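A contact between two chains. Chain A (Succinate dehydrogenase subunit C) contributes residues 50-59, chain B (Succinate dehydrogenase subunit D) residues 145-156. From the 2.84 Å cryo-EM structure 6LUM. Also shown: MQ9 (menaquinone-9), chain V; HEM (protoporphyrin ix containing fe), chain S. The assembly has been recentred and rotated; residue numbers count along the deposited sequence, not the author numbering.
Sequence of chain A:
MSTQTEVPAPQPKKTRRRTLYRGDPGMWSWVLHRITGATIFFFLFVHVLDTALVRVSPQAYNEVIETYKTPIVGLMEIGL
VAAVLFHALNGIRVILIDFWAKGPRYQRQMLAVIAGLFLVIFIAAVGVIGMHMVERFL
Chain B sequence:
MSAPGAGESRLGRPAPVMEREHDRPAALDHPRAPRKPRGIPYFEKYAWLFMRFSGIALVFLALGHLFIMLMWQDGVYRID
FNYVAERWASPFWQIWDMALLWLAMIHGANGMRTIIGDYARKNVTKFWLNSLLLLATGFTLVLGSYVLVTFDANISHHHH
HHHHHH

Chain A, residues 50-59: DTALVRVSPQ
Chain B 145-156: SYVLVTFDANIS

Chain B enters already helical and stays so through Val B149, then unwinds; chain A is helical through Thr A51 and Ala A52, and a new helix starts at Pro A58. The stretches run the same way, with Ala A52 CA 5.8 Å from Val B147 CA and Ser A57 CA 6.4 Å from Ile B155 CA. Tyr B146 (chi1 t) offers its hydroxyl to Arg A55, NH2 to OH 3.2 Å, while its ring edge meets menaquinone. Apolar packing follows: Val B147 (t) points toward chain A, its CG2 3.7 Å from Ala A52 CB and its CG1 3.6 Å from CG1 of Val A54 (p). At Thr B150 (p) the helix ends; OG1 donates back to Tyr B146 O at 2.7 Å and accepts a weak bond from Arg A55 NE at 3.4 Å. Phe B151 (t, phi/psi -93/138) brings CD1 within 4.2 Å of Val A54 CG1. Asp B152 (p) forms a salt bridge, OD1 to Arg A55 NH1 3.1 Å. Arg A55, curled m, m, m, thus ties the helix end to the loop beyond it. Ile B155 (t, p) points toward chain A, CD1 3.4 Å from Arg A55 NH1 and CG2 3.6 Å from Pro A58 CD. The rule: apolar patches flank one multiply anchored arginine.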

ATOM      1  N   ASP A  50      -2.097 -50.024  23.735  1.00  9.14           N
ATOM      2  CA  ASP A  50      -2.468 -51.290  24.362  1.00  9.14           C
ATOM      3  C   ASP A  50      -3.699 -51.915  23.730  1.00  9.14           C
ATOM      4  O   ASP A  50      -3.925 -53.112  23.907  1.00  9.14           O
ATOM      5  CB  ASP A  50      -2.659 -51.111  25.874  1.00  9.14           C
ATOM      6  CG  ASP A  50      -3.992 -50.470  26.264  1.00  9.14           C
ATOM      7  OD1 ASP A  50      -5.028 -50.671  25.608  1.00  9.14           O
ATOM      8  OD2 ASP A  50      -4.005 -49.745  27.278  1.00  9.14           O
ATOM      9  N   THR A  51      -4.517 -51.130  23.032  1.00  7.82           N
ATOM     10  CA  THR A  51      -5.624 -51.706  22.283  1.00  7.82           C
ATOM     11  C   THR A  51      -5.159 -52.239  20.941  1.00  7.82           C
ATOM     12  O   THR A  51      -5.676 -53.248  20.465  1.00  7.82           O
ATOM     13  CB  THR A  51      -6.729 -50.674  22.089  1.00  7.82           C
ATOM     14  OG1 THR A  51      -7.251 -50.297  23.364  1.00  7.82           O
ATOM     15  CG2 THR A  51      -7.839 -51.254  21.261  1.00  7.82           C
ATOM     16  N   ALA A  52      -4.172 -51.588  20.322  1.00  7.04           N
ATOM     17  CA  ALA A  52      -3.547 -52.154  19.135  1.00  7.04           C
ATOM     18  C   ALA A  52      -3.030 -53.547  19.402  1.00  7.04           C
ATOM     19  O   ALA A  52      -2.875 -54.345  18.479  1.00  7.04           O
ATOM     20  CB  ALA A  52      -2.404 -51.267  18.660  1.00  7.04           C
ATOM     21  N   LEU A  53      -2.767 -53.860  20.658  1.00 11.38           N
ATOM     22  CA  LEU A  53      -2.353 -55.210  21.026  1.00 11.38           C
ATOM     23  C   LEU A  53      -3.415 -56.271  20.767  1.00 11.38           C
ATOM     24  O   LEU A  53      -3.213 -57.439  21.091  1.00 11.38           O
ATOM     25  CB  LEU A  53      -1.972 -55.237  22.499  1.00 11.38           C
ATOM     26  CG  LEU A  53      -0.882 -56.192  22.912  1.00 11.38           C
ATOM     27  CD1 LEU A  53       0.403 -55.749  22.297  1.00 11.38           C
ATOM     28  CD2 LEU A  53      -0.795 -56.132  24.384  1.00 11.38           C
ATOM     29  N   VAL A  54      -4.562 -55.885  20.211  1.00  8.13           N
ATOM     30  CA  VAL A  54      -5.639 -56.843  19.972  1.00  8.13           C
ATOM     31  C   VAL A  54      -5.489 -57.509  18.618  1.00  8.13           C
ATOM     32  O   VAL A  54      -6.244 -58.438  18.303  1.00  8.13           O
ATOM     33  CB  VAL A  54      -7.012 -56.149  20.085  1.00  8.13           C
ATOM     34  CG1 VAL A  54      -7.359 -55.426  18.815  1.00  8.13           C
ATOM     35  CG2 VAL A  54      -8.083 -57.104  20.491  1.00  8.13           C
ATOM     36  N   ARG A  55      -4.531 -57.065  17.808  1.00 11.41           N
ATOM     37  CA  ARG A  55      -4.255 -57.622  16.496  1.00 11.41           C
ATOM     38  C   ARG A  55      -3.081 -58.586  16.502  1.00 11.41           C
ATOM     39  O   ARG A  55      -2.665 -59.034  15.436  1.00 11.41           O
ATOM     40  CB  ARG A  55      -3.985 -56.501  15.496  1.00 11.41           C
ATOM     41  CG  ARG A  55      -5.211 -55.780  15.014  1.00 11.41           C
ATOM     42  CD  ARG A  55      -5.973 -56.595  14.017  1.00 11.41           C
ATOM     43  NE  ARG A  55      -5.259 -56.720  12.761  1.00 11.41           N
ATOM     44  CZ  ARG A  55      -5.007 -57.878  12.168  1.00 11.41           C
ATOM     45  NH1 ARG A  55      -5.412 -59.002  12.722  1.00 11.41           N
ATOM     46  NH2 ARG A  55      -4.346 -57.913  11.026  1.00 11.41           N
ATOM     47  N   VAL A  56      -2.534 -58.919  17.665  1.00 14.04           N
ATOM     48  CA  VAL A  56      -1.456 -59.887  17.747  1.00 14.04           C
ATOM     49  C   VAL A  56      -1.943 -61.223  18.293  1.00 14.04           C
ATOM     50  O   VAL A  56      -1.563 -62.273  17.780  1.00 14.04           O
ATOM     51  CB  VAL A  56      -0.277 -59.332  18.577  1.00 14.04           C
ATOM     52  CG1 VAL A  56       0.145 -57.984  18.049  1.00 14.04           C
ATOM     53  CG2 VAL A  56      -0.601 -59.252  20.039  1.00 14.04           C
ATOM     54  N   SER A  57      -2.810 -61.209  19.303  1.00 19.85           N
ATOM     55  CA  SER A  57      -3.337 -62.433  19.886  1.00 19.85           C
ATOM     56  C   SER A  57      -4.395 -62.110  20.926  1.00 19.85           C
ATOM     57  O   SER A  57      -4.445 -60.987  21.432  1.00 19.85           O
ATOM     58  CB  SER A  57      -2.224 -63.255  20.532  1.00 19.85           C
ATOM     59  OG  SER A  57      -1.523 -62.481  21.483  1.00 19.85           O
ATOM     60  N   PRO A  58      -5.267 -63.061  21.260  1.00 22.16           N
ATOM     61  CA  PRO A  58      -6.126 -62.865  22.433  1.00 22.16           C
ATOM     62  C   PRO A  58      -5.362 -62.856  23.736  1.00 22.16           C
ATOM     63  O   PRO A  58      -5.708 -62.092  24.643  1.00 22.16           O
ATOM     64  CB  PRO A  58      -7.089 -64.054  22.359  1.00 22.16           C
ATOM     65  CG  PRO A  58      -7.056 -64.485  20.952  1.00 22.16           C
ATOM     66  CD  PRO A  58      -5.687 -64.216  20.459  1.00 22.16           C
ATOM     67  N   GLN A  59      -4.325 -63.684  23.857  1.00 28.17           N
ATOM     68  CA  GLN A  59      -3.668 -63.865  25.146  1.00 28.17           C
ATOM     69  C   GLN A  59      -2.860 -62.641  25.553  1.00 28.17           C
ATOM     70  O   GLN A  59      -2.807 -62.304  26.736  1.00 28.17           O
ATOM     71  CB  GLN A  59      -2.778 -65.101  25.111  1.00 28.17           C
ATOM     72  CG  GLN A  59      -3.476 -66.339  24.601  1.00 28.17           C
ATOM     73  CD  GLN A  59      -3.284 -66.534  23.115  1.00 28.17           C
ATOM     74  OE1 GLN A  59      -2.480 -65.850  22.488  1.00 28.17           O
ATOM     75  NE2 GLN A  59      -4.027 -67.469  22.541  1.00 28.17           N
TER
ATOM     76  N   SER B 145      -6.521 -46.675  13.318  1.00  7.18           N
ATOM     77  CA  SER B 145      -7.294 -46.947  12.118  1.00  7.18           C
ATOM     78  C   SER B 145      -7.002 -48.334  11.581  1.00  7.18           C
ATOM     79  O   SER B 145      -7.913 -49.031  11.138  1.00  7.18           O
ATOM     80  CB  SER B 145      -6.991 -45.900  11.059  1.00  7.18           C
ATOM     81  OG  SER B 145      -7.345 -44.617  11.514  1.00  7.18           O
ATOM     82  N   TYR B 146      -5.738 -48.756  11.608  1.00 24.51           N
ATOM     83  CA  TYR B 146      -5.400 -50.094  11.153  1.00 24.51           C
ATOM     84  C   TYR B 146      -6.098 -51.145  11.994  1.00 24.51           C
ATOM     85  O   TYR B 146      -6.704 -52.077  11.463  1.00 24.51           O
ATOM     86  CB  TYR B 146      -3.890 -50.295  11.191  1.00 24.51           C
ATOM     87  CG  TYR B 146      -3.488 -51.696  10.847  1.00 24.51           C
ATOM     88  CD1 TYR B 146      -3.449 -52.114   9.546  1.00 24.51           C
ATOM     89  CD2 TYR B 146      -3.176 -52.608  11.826  1.00 24.51           C
ATOM     90  CE1 TYR B 146      -3.109 -53.378   9.227  1.00 24.51           C
ATOM     91  CE2 TYR B 146      -2.835 -53.882  11.510  1.00 24.51           C
ATOM     92  CZ  TYR B 146      -2.808 -54.257  10.207  1.00 24.51           C
ATOM     93  OH  TYR B 146      -2.472 -55.530   9.865  1.00 24.51           O
ATOM     94  N   VAL B 147      -6.028 -51.009  13.317  1.00  7.81           N
ATOM     95  CA  VAL B 147      -6.639 -52.001  14.197  1.00  7.81           C
ATOM     96  C   VAL B 147      -8.144 -52.070  13.983  1.00  7.81           C
ATOM     97  O   VAL B 147      -8.729 -53.154  13.970  1.00  7.81           O
ATOM     98  CB  VAL B 147      -6.290 -51.695  15.659  1.00  7.81           C
ATOM     99  CG1 VAL B 147      -6.952 -52.678  16.566  1.00  7.81           C
ATOM    100  CG2 VAL B 147      -4.816 -51.754  15.832  1.00  7.81           C
ATOM    101  N   LEU B 148      -8.797 -50.926  13.818  1.00  5.34           N
ATOM    102  CA  LEU B 148     -10.236 -50.950  13.586  1.00  5.34           C
ATOM    103  C   LEU B 148     -10.580 -51.567  12.242  1.00  5.34           C
ATOM    104  O   LEU B 148     -11.471 -52.413  12.154  1.00  5.34           O
ATOM    105  CB  LEU B 148     -10.812 -49.547  13.686  1.00  5.34           C
ATOM    106  CG  LEU B 148     -11.130 -49.033  15.068  1.00  5.34           C
ATOM    107  CD1 LEU B 148     -11.234 -47.564  15.003  1.00  5.34           C
ATOM    108  CD2 LEU B 148     -12.463 -49.597  15.400  1.00  5.34           C
ATOM    109  N   VAL B 149      -9.901 -51.151  11.179  1.00  6.34           N
ATOM    110  CA  VAL B 149     -10.300 -51.587   9.850  1.00  6.34           C
ATOM    111  C   VAL B 149     -10.028 -53.069   9.658  1.00  6.34           C
ATOM    112  O   VAL B 149     -10.869 -53.799   9.128  1.00  6.34           O
ATOM    113  CB  VAL B 149      -9.594 -50.742   8.781  1.00  6.34           C
ATOM    114  CG1 VAL B 149      -9.856 -51.308   7.421  1.00  6.34           C
ATOM    115  CG2 VAL B 149     -10.071 -49.325   8.844  1.00  6.34           C
ATOM    116  N   THR B 150      -8.868 -53.551  10.095  1.00  7.55           N
ATOM    117  CA  THR B 150      -8.417 -54.895   9.750  1.00  7.55           C
ATOM    118  C   THR B 150      -8.562 -55.884  10.889  1.00  7.55           C
ATOM    119  O   THR B 150      -7.701 -56.743  11.049  1.00  7.55           O
ATOM    120  CB  THR B 150      -6.969 -54.857   9.311  1.00  7.55           C
ATOM    121  OG1 THR B 150      -6.178 -54.477  10.427  1.00  7.55           O
ATOM    122  CG2 THR B 150      -6.781 -53.844   8.255  1.00  7.55           C
ATOM    123  N   PHE B 151      -9.607 -55.809  11.695  1.00 10.93           N
ATOM    124  CA  PHE B 151      -9.748 -56.676  12.852  1.00 10.93           C
ATOM    125  C   PHE B 151     -10.560 -57.905  12.481  1.00 10.93           C
ATOM    126  O   PHE B 151     -11.553 -57.807  11.758  1.00 10.93           O
ATOM    127  CB  PHE B 151     -10.409 -55.920  14.002  1.00 10.93           C
ATOM    128  CG  PHE B 151     -10.907 -56.795  15.114  1.00 10.93           C
ATOM    129  CD1 PHE B 151     -10.057 -57.231  16.105  1.00 10.93           C
ATOM    130  CD2 PHE B 151     -12.238 -57.145  15.195  1.00 10.93           C
ATOM    131  CE1 PHE B 151     -10.517 -58.013  17.127  1.00 10.93           C
ATOM    132  CE2 PHE B 151     -12.691 -57.932  16.212  1.00 10.93           C
ATOM    133  CZ  PHE B 151     -11.829 -58.363  17.177  1.00 10.93           C
ATOM    134  N   ASP B 152     -10.127 -59.064  12.969  1.00 15.59           N
ATOM    135  CA  ASP B 152     -10.846 -60.312  12.764  1.00 15.59           C
ATOM    136  C   ASP B 152     -10.877 -61.087  14.068  1.00 15.59           C
ATOM    137  O   ASP B 152      -9.830 -61.325  14.675  1.00 15.59           O
ATOM    138  CB  ASP B 152     -10.193 -61.156  11.676  1.00 15.59           C
ATOM    139  CG  ASP B 152      -8.704 -61.263  11.854  1.00 15.59           C
ATOM    140  OD1 ASP B 152      -8.169 -60.507  12.686  1.00 15.59           O
ATOM    141  OD2 ASP B 152      -8.069 -62.095  11.172  1.00 15.59           O
ATOM    142  N   ALA B 153     -12.075 -61.484  14.495  1.00 19.53           N
ATOM    143  CA  ALA B 153     -12.215 -62.186  15.759  1.00 19.53           C
ATOM    144  C   ALA B 153     -11.484 -63.515  15.767  1.00 19.53           C
ATOM    145  O   ALA B 153     -11.116 -64.002  16.839  1.00 19.53           O
ATOM    146  CB  ALA B 153     -13.690 -62.408  16.072  1.00 19.53           C
ATOM    147  N   ASN B 154     -11.268 -64.116  14.605  1.00 29.74           N
ATOM    148  CA  ASN B 154     -10.626 -65.424  14.514  1.00 29.74           C
ATOM    149  C   ASN B 154      -9.125 -65.295  14.295  1.00 29.74           C
ATOM    150  O   ASN B 154      -8.553 -65.888  13.388  1.00 29.74           O
ATOM    151  CB  ASN B 154     -11.279 -66.218  13.398  1.00 29.74           C
ATOM    152  CG  ASN B 154     -12.778 -66.203  13.494  1.00 29.74           C
ATOM    153  OD1 ASN B 154     -13.455 -65.609  12.661  1.00 29.74           O
ATOM    154  ND2 ASN B 154     -13.310 -66.849  14.522  1.00 29.74           N
ATOM    155  N   ILE B 155      -8.473 -64.511  15.154  1.00 29.55           N
ATOM    156  CA  ILE B 155      -7.057 -64.228  14.982  1.00 29.55           C
ATOM    157  C   ILE B 155      -6.198 -65.417  15.374  1.00 29.55           C
ATOM    158  O   ILE B 155      -5.040 -65.506  14.955  1.00 29.55           O
ATOM    159  CB  ILE B 155      -6.683 -62.961  15.776  1.00 29.55           C
ATOM    160  CG1 ILE B 155      -5.259 -62.514  15.464  1.00 29.55           C
ATOM    161  CG2 ILE B 155      -6.856 -63.186  17.250  1.00 29.55           C
ATOM    162  CD1 ILE B 155      -5.050 -62.094  14.040  1.00 29.55           C
ATOM    163  N   SER B 156      -6.736 -66.355  16.141  1.00 31.92           N
ATOM    164  CA  SER B 156      -5.967 -67.534  16.514  1.00 31.92           C
ATOM    165  C   SER B 156      -6.816 -68.798  16.438  1.00 31.92           C
ATOM    166  O   SER B 156      -6.676 -69.595  15.513  1.00 31.92           O
ATOM    167  CB  SER B 156      -5.388 -67.368  17.919  1.00 31.92           C
ATOM    168  OG  SER B 156      -4.224 -66.562  17.894  1.00 31.92           O
TER
HETATM  169  C5  MQ9 V 205      -4.614 -48.314   7.424  1.00 12.62           C
HETATM  170  C5M MQ9 V 205      -5.255 -47.039   7.994  1.00 12.62           C
HETATM  171  C4  MQ9 V 205      -5.422 -49.374   6.960  1.00 12.62           C
HETATM  172  O4  MQ9 V 205      -6.862 -49.267   7.015  1.00 12.62           O
HETATM  173  C3  MQ9 V 205      -4.827 -50.540   6.436  1.00 12.62           C
HETATM  174  C2  MQ9 V 205      -3.479 -50.638   6.382  1.00 12.62           C
HETATM  175  C1  MQ9 V 205      -2.675 -49.573   6.854  1.00 12.62           C
HETATM  176  O1  MQ9 V 205      -1.255 -49.723   6.781  1.00 12.62           O
HETATM  177  C6  MQ9 V 205      -3.250 -48.420   7.368  1.00 12.62           C
HETATM  178  C3A MQ9 V 205      -5.658 -51.650   5.945  1.00 12.62           C
HETATM  179  C3B MQ9 V 205      -5.025 -52.815   5.422  1.00 12.62           C
HETATM  180  C3C MQ9 V 205      -3.650 -52.910   5.366  1.00 12.62           C
HETATM  181  C3D MQ9 V 205      -2.842 -51.817   5.847  1.00 12.62           C
HETATM  182  C7  MQ9 V 205      -2.386 -47.258   7.888  1.00 12.62           C
HETATM  183  C8  MQ9 V 205      -1.234 -46.745   6.914  1.00 12.62           C
HETATM  184  C9  MQ9 V 205      -1.353 -45.223   6.587  1.00 12.62           C
HETATM  185  C10 MQ9 V 205      -2.241 -45.023   5.433  1.00 12.62           C
HETATM  186  C11 MQ9 V 205       0.048 -44.659   6.266  1.00 12.62           C
HETATM  187  C12 MQ9 V 205      -0.017 -43.570   5.167  1.00 12.62           C
HETATM  188  C13 MQ9 V 205       0.102 -42.106   5.766  1.00 12.62           C
HETATM  189  C14 MQ9 V 205       1.502 -41.526   5.517  1.00 12.62           C
HETATM  190  C15 MQ9 V 205       1.372 -40.095   4.994  1.00 12.62           C
HETATM  191  C16 MQ9 V 205       2.258 -41.534   6.815  1.00 12.62           C
HETATM  192  C17 MQ9 V 205       3.081 -42.831   6.997  1.00 12.62           C
HETATM  193  CHA HEM S 202     -10.624 -48.260  22.786  1.00 12.45           C
HETATM  194  CHB HEM S 202     -11.336 -49.175  27.459  1.00 12.45           C
HETATM  195  CHC HEM S 202     -11.234 -44.479  28.289  1.00 12.45           C
HETATM  196  CHD HEM S 202     -10.976 -43.587  23.546  1.00 12.45           C
HETATM  197  C1A HEM S 202     -10.918 -48.775  24.011  1.00 12.45           C
HETATM  198  C2A HEM S 202     -11.521 -50.079  24.083  1.00 12.45           C
HETATM  199  C3A HEM S 202     -11.706 -50.333  25.362  1.00 12.45           C
HETATM  200  C4A HEM S 202     -11.235 -49.192  26.102  1.00 12.45           C
HETATM  201  CMA HEM S 202     -12.308 -51.571  26.045  1.00 12.45           C
HETATM  202  CAA HEM S 202     -11.814 -50.899  22.798  1.00 12.45           C
HETATM  203  CBA HEM S 202     -12.942 -51.920  22.859  1.00 12.45           C
HETATM  204  CGA HEM S 202     -14.184 -51.401  22.207  1.00 12.45           C
HETATM  205  O1A HEM S 202     -15.265 -51.995  22.412  1.00 12.45           O
HETATM  206  O2A HEM S 202     -14.100 -50.387  21.492  1.00 12.45           O
HETATM  207  C1B HEM S 202     -11.342 -47.990  28.103  1.00 12.45           C
HETATM  208  C2B HEM S 202     -11.366 -47.825  29.517  1.00 12.45           C
HETATM  209  C3B HEM S 202     -11.343 -46.516  29.757  1.00 12.45           C
HETATM  210  C4B HEM S 202     -11.280 -45.833  28.485  1.00 12.45           C
HETATM  211  CMB HEM S 202     -11.435 -49.018  30.484  1.00 12.45           C
HETATM  212  CAB HEM S 202     -11.339 -45.780  31.107  1.00 12.45           C
HETATM  213  CBB HEM S 202     -10.975 -46.364  32.247  1.00 12.45           C
HETATM  214  C1C HEM S 202     -11.148 -43.846  27.075  1.00 12.45           C
HETATM  215  C2C HEM S 202     -11.068 -42.423  26.885  1.00 12.45           C
HETATM  216  C3C HEM S 202     -11.002 -42.187  25.572  1.00 12.45           C
HETATM  217  C4C HEM S 202     -11.021 -43.446  24.904  1.00 12.45           C
HETATM  218  CMC HEM S 202     -11.074 -41.424  28.055  1.00 12.45           C
HETATM  219  CAC HEM S 202     -10.895 -40.875  24.775  1.00 12.45           C
HETATM  220  CBC HEM S 202     -10.679 -39.685  25.328  1.00 12.45           C
HETATM  221  C1D HEM S 202     -10.844 -44.774  22.898  1.00 12.45           C
HETATM  222  C2D HEM S 202     -10.679 -44.979  21.494  1.00 12.45           C
HETATM  223  C3D HEM S 202     -10.579 -46.273  21.260  1.00 12.45           C
HETATM  224  C4D HEM S 202     -10.688 -46.932  22.528  1.00 12.45           C
HETATM  225  CMD HEM S 202     -10.615 -43.871  20.457  1.00 12.45           C
HETATM  226  CAD HEM S 202     -10.387 -46.939  19.890  1.00 12.45           C
HETATM  227  CBD HEM S 202      -9.080 -47.711  19.907  1.00 12.45           C
HETATM  228  CGD HEM S 202      -8.668 -48.038  18.512  1.00 12.45           C
HETATM  229  O1D HEM S 202      -7.678 -48.778  18.339  1.00 12.45           O
HETATM  230  O2D HEM S 202      -9.341 -47.558  17.582  1.00 12.45           O
HETATM  231  NA  HEM S 202     -10.681 -48.206  25.271  1.00 12.45           N
HETATM  232  NB  HEM S 202     -11.282 -46.769  27.488  1.00 12.45           N
HETATM  233  NC  HEM S 202     -11.123 -44.443  25.839  1.00 12.45           N
HETATM  234  ND  HEM S 202     -10.859 -45.992  23.507  1.00 12.45           N
HETATM  235 FE   HEM S 202     -10.935 -46.346  25.530  1.00 12.45          FE